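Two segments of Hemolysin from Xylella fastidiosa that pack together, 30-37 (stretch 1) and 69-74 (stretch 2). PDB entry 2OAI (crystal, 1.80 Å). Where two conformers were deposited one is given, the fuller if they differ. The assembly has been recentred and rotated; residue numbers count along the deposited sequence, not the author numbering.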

ATOM      1  N   GLU A  30      14.650  -5.943  13.037  1.00 52.44           N
ATOM      2  CA  GLU A  30      13.429  -5.463  13.648  0.50 52.21           C
ATOM      3  C   GLU A  30      12.224  -6.180  13.053  1.00 51.90           C
ATOM      4  O   GLU A  30      11.274  -6.490  13.757  1.00 51.68           O
ATOM      5  CB  GLU A  30      13.301  -3.943  13.472  0.50 52.76           C
ATOM      6  CG  GLU A  30      13.534  -3.138  14.751  0.50 54.12           C
ATOM      7  CD  GLU A  30      12.377  -3.283  15.749  0.50 57.36           C
ATOM      8  OE1 GLU A  30      11.286  -3.758  15.355  0.50 58.74           O
ATOM      9  OE2 GLU A  30      12.555  -2.918  16.930  0.50 59.44           O
ATOM     10  N   LEU A  31      12.269  -6.445  11.754  1.00 50.64           N
ATOM     11  CA  LEU A  31      11.222  -7.215  11.094  1.00 50.38           C
ATOM     12  C   LEU A  31      11.105  -8.617  11.726  1.00 50.26           C
ATOM     13  O   LEU A  31       9.994  -9.089  12.005  1.00 48.68           O
ATOM     14  CB  LEU A  31      11.502  -7.316   9.592  1.00 49.77           C
ATOM     15  CG  LEU A  31      10.446  -8.040   8.744  1.00 51.63           C
ATOM     16  CD1 LEU A  31       9.074  -7.348   8.754  1.00 52.30           C
ATOM     17  CD2 LEU A  31      10.945  -8.244   7.297  1.00 53.00           C
ATOM     18  N   ARG A  32      12.243  -9.265  11.990  1.00 49.85           N
ATOM     19  CA  ARG A  32      12.222 -10.598  12.571  1.00 52.81           C
ATOM     20  C   ARG A  32      11.502 -10.566  13.903  1.00 52.45           C
ATOM     21  O   ARG A  32      10.759 -11.494  14.227  1.00 52.27           O
ATOM     22  CB  ARG A  32      13.635 -11.156  12.800  1.00 51.62           C
ATOM     23  CG  ARG A  32      14.306 -11.573  11.513  1.00 55.42           C
ATOM     24  CD  ARG A  32      15.573 -12.458  11.755  1.00 58.21           C
ATOM     25  NE  ARG A  32      16.341 -12.545  10.508  1.00 69.20           N
ATOM     26  CZ  ARG A  32      16.061 -13.368   9.488  1.00 72.83           C
ATOM     27  NH1 ARG A  32      16.818 -13.334   8.393  1.00 75.08           N
ATOM     28  NH2 ARG A  32      15.043 -14.231   9.558  1.00 73.28           N
ATOM     29  N   GLU A  33      11.763  -9.518  14.675  1.00 53.17           N
ATOM     30  CA  GLU A  33      11.191  -9.410  16.020  1.00 55.81           C
ATOM     31  C   GLU A  33       9.682  -9.235  15.929  1.00 55.37           C
ATOM     32  O   GLU A  33       8.938  -9.918  16.635  1.00 55.67           O
ATOM     33  CB  GLU A  33      11.795  -8.248  16.810  1.00 55.44           C
ATOM     34  CG  GLU A  33      13.285  -8.349  17.048  1.00 59.95           C
ATOM     35  CD  GLU A  33      13.838  -7.192  17.907  1.00 60.02           C
ATOM     36  OE1 GLU A  33      13.917  -6.027  17.412  1.00 66.22           O
ATOM     37  OE2 GLU A  33      14.209  -7.466  19.070  1.00 64.99           O
ATOM     38  N   VAL A  34       9.218  -8.360  15.039  0.50 55.34           N
ATOM     39  CA  VAL A  34       7.779  -8.038  14.947  0.50 55.76           C
ATOM     40  C   VAL A  34       6.909  -9.109  14.272  0.50 56.12           C
ATOM     41  O   VAL A  34       5.685  -9.127  14.440  0.50 56.46           O
ATOM     42  CB  VAL A  34       7.526  -6.662  14.285  0.50 55.54           C
ATOM     43  CG1 VAL A  34       8.421  -5.602  14.923  0.50 55.30           C
ATOM     44  CG2 VAL A  34       7.732  -6.737  12.773  0.50 55.23           C
ATOM     45  N   LEU A  35       7.537  -9.990  13.506  1.00 56.53           N
ATOM     46  CA  LEU A  35       6.838 -11.135  12.944  1.00 57.86           C
ATOM     47  C   LEU A  35       6.998 -12.389  13.790  1.00 59.26           C
ATOM     48  O   LEU A  35       6.310 -13.381  13.542  1.00 59.97           O
ATOM     49  CB  LEU A  35       7.370 -11.449  11.556  1.00 58.03           C
ATOM     50  CG  LEU A  35       7.364 -10.371  10.464  1.00 59.39           C
ATOM     51  CD1 LEU A  35       7.908 -10.982   9.165  1.00 60.08           C
ATOM     52  CD2 LEU A  35       5.980  -9.701  10.252  1.00 60.32           C
ATOM     53  N   GLY A  36       7.914 -12.356  14.760  1.00 59.80           N
ATOM     54  CA  GLY A  36       8.332 -13.561  15.471  1.00 61.31           C
ATOM     55  C   GLY A  36       8.951 -14.585  14.531  1.00 62.34           C
ATOM     56  O   GLY A  36       8.739 -15.781  14.694  1.00 62.37           O
ATOM     57  N   ALA A  37       9.729 -14.112  13.557  1.00 63.20           N
ATOM     58  CA  ALA A  37      10.323 -14.969  12.523  1.00 64.34           C
ATOM     59  C   ALA A  37      11.819 -15.144  12.714  1.00 64.65           C
ATOM     60  O   ALA A  37      12.266 -15.515  13.795  1.00 66.09           O
ATOM     61  CB  ALA A  37      10.050 -14.397  11.153  1.00 64.34           C
ATOM     62  N   ASP A  69       6.996 -15.420  -0.403  1.00 50.59           N
ATOM     63  CA  ASP A  69       6.795 -15.906   0.953  1.00 53.17           C
ATOM     64  C   ASP A  69       8.122 -16.098   1.664  1.00 54.60           C
ATOM     65  O   ASP A  69       9.108 -16.578   1.065  1.00 53.91           O
ATOM     66  CB  ASP A  69       6.000 -17.198   0.927  1.00 53.26           C
ATOM     67  CG  ASP A  69       4.636 -17.030   0.245  1.00 54.66           C
ATOM     68  OD1 ASP A  69       4.067 -15.912   0.215  1.00 56.56           O
ATOM     69  OD2 ASP A  69       4.130 -18.023  -0.280  1.00 56.04           O
ATOM     70  N   TRP A  70       8.148 -15.725   2.942  1.00 56.17           N
ATOM     71  CA  TRP A  70       9.382 -15.753   3.724  1.00 57.77           C
ATOM     72  C   TRP A  70       9.003 -15.960   5.173  1.00 57.94           C
ATOM     73  O   TRP A  70       8.201 -15.201   5.726  1.00 57.79           O
ATOM     74  CB  TRP A  70      10.138 -14.432   3.532  1.00 59.33           C
ATOM     75  CG  TRP A  70      11.336 -14.226   4.444  1.00 61.31           C
ATOM     76  CD1 TRP A  70      12.590 -14.791   4.318  1.00 62.79           C
ATOM     77  CD2 TRP A  70      11.394 -13.371   5.595  1.00 62.46           C
ATOM     78  NE1 TRP A  70      13.409 -14.352   5.340  1.00 63.34           N
ATOM     79  CE2 TRP A  70      12.704 -13.472   6.128  1.00 64.05           C
ATOM     80  CE3 TRP A  70      10.468 -12.534   6.229  1.00 62.31           C
ATOM     81  CZ2 TRP A  70      13.104 -12.763   7.279  1.00 64.17           C
ATOM     82  CZ3 TRP A  70      10.872 -11.823   7.368  1.00 62.79           C
ATOM     83  CH2 TRP A  70      12.176 -11.949   7.877  1.00 61.91           C
ATOM     84  N   ALA A  71       9.553 -17.015   5.767  1.00 58.60           N
ATOM     85  CA  ALA A  71       9.343 -17.320   7.192  1.00 58.51           C
ATOM     86  C   ALA A  71       7.870 -17.430   7.628  1.00 58.29           C
ATOM     87  O   ALA A  71       7.510 -16.941   8.712  1.00 59.60           O
ATOM     88  CB  ALA A  71      10.073 -16.271   8.042  1.00 58.85           C
ATOM     89  N   GLY A  72       7.028 -18.067   6.807  1.00 57.00           N
ATOM     90  CA  GLY A  72       5.587 -18.195   7.076  1.00 54.55           C
ATOM     91  C   GLY A  72       4.751 -16.919   6.839  1.00 53.73           C
ATOM     92  O   GLY A  72       3.602 -16.843   7.278  1.00 53.97           O
ATOM     93  N   TRP A  73       5.315 -15.931   6.142  1.00 52.65           N
ATOM     94  CA  TRP A  73       4.589 -14.681   5.834  1.00 51.57           C
ATOM     95  C   TRP A  73       4.621 -14.419   4.337  1.00 51.78           C
ATOM     96  O   TRP A  73       5.599 -14.799   3.668  1.00 52.36           O
ATOM     97  CB  TRP A  73       5.265 -13.495   6.546  1.00 52.23           C
ATOM     98  CG  TRP A  73       5.060 -13.525   8.029  1.00 52.08           C
ATOM     99  CD1 TRP A  73       5.727 -14.291   8.946  1.00 54.40           C
ATOM    100  CD2 TRP A  73       4.114 -12.751   8.750  1.00 52.77           C
ATOM    101  NE1 TRP A  73       5.242 -14.039  10.213  1.00 54.12           N
ATOM    102  CE2 TRP A  73       4.249 -13.097  10.123  1.00 52.32           C
ATOM    103  CE3 TRP A  73       3.163 -11.791   8.375  1.00 51.97           C
ATOM    104  CZ2 TRP A  73       3.469 -12.517  11.122  1.00 53.03           C
ATOM    105  CZ3 TRP A  73       2.362 -11.221   9.380  1.00 55.38           C
ATOM    106  CH2 TRP A  73       2.534 -11.596  10.742  1.00 52.09           C
ATOM    107  N   ARG A  74       3.600 -13.740   3.826  1.00 49.55           N
ATOM    108  CA  ARG A  74       3.632 -13.263   2.455  1.00 48.97           C
ATOM    109  C   ARG A  74       3.968 -11.777   2.469  1.00 48.13           C
ATOM    110  O   ARG A  74       3.352 -11.002   3.205  1.00 48.82           O
ATOM    111  CB  ARG A  74       2.278 -13.455   1.777  1.00 49.41           C
ATOM    112  CG  ARG A  74       2.203 -12.895   0.344  1.00 51.76           C
ATOM    113  CD  ARG A  74       1.167 -13.639  -0.440  1.00 56.41           C
ATOM    114  NE  ARG A  74       1.548 -15.050  -0.600  1.00 56.99           N
ATOM    115  CZ  ARG A  74       0.784 -15.959  -1.194  1.00 59.30           C
ATOM    116  NH1 ARG A  74      -0.392 -15.601  -1.706  1.00 59.61           N
ATOM    117  NH2 ARG A  74       1.208 -17.218  -1.305  1.00 59.53           N
TER
HETATM  118  O   HOH W   1       6.007 -15.707  12.525  1.00 60.28           O

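No direct hydrogen bond joins the two stretches; the polar link between them runs through a single water. Water 1 donates to the carbonyl of Leu35, with its oxygen 2.6 Å from Leu35 O, and accepts from the indole of Trp73, at 3.0 Å from Trp73 NE1. Leu35 O and Trp73 NE1 themselves lie 3.6 Å apart without a direct hydrogen bond, and the water links them in one short chain of hydrogen bonds. It thereby satisfies the indole N-H and a carbonyl near the end of the helix, in a contact that is otherwise mainly apolar.

The backbones that frame this site are a helix end and a hairpin. Stretch 1 carries the last part of a helix that begins earlier in the chain, held by hydrogen bonds such as Leu35 N to Leu31 O at 3.0 Å. Gly36 leaves the helical conformation with positive phi, a region that favours glycine, and Ala37 N donates a hydrogen bond back to Arg32 O at 2.9 Å. Stretch 2 reverses direction through a type I' turn from Trp70 to Trp73, with Ala71 and Gly72 at its centre, both at positive phi. The turn is closed by a reciprocal pair of backbone hydrogen bonds, Trp70 N to Trp73 O at 2.8 Å and Trp73 N to Trp70 O at 3.0 Å. Beyond it, Arg74 and Asp69 tie the two strands together with a salt bridge, Arg74 NE donating to Asp69 OD1 at 2.8 Å, and a second hydrogen bond from Arg74 NH2 to Asp69 OD2 at 3.2 Å.

Leu35 is the centre of the packing, touching both tryptophans. Its CD2 methyl sits 3.7 Å from the centroid of the six-membered ring of Trp73 and just 4° off the ring normal, a CH-pi contact in which the methyl rests squarely over the aromatic face. Leu35 CB covers the same ring system, 3.8 Å from Trp73 CE2. The other methyl reaches Trp70, but at the ring edge and near its plane, with Leu35 CD1 3.6 Å from Trp70 CZ3. The two indoles thus receive one leucine in different ways.

Trp70, which has more area covered by the opposing stretch than any other residue here, also meets the preceding helical turn. Leu31 CD2 approaches Trp70 CZ3 obliquely at 3.6 Å, adding an apolar contact between a buried leucine methyl and the aromatic ring. Arg32 leaves its backbone sideways to the hairpin, yet its extended side chain brings the guanidinium close, with Arg32 NH2 3.3 Å from Trp70 CZ2. That carbon lies over one face of the guanidinium, so the flat cationic group meets the indole without spending its N-H donors on it.

At the tip of the hairpin the contact is smaller. The methyls of Ala37 and Ala71 point toward the opposing stretches and meet at 3.6 Å, Ala37 CB to Ala71 CB, where the CA atoms of these residues come within 5.9 Å. The two methyls touch where the backbones run closer together; the CA separation between Leu35 and Trp73 is 8.3 Å.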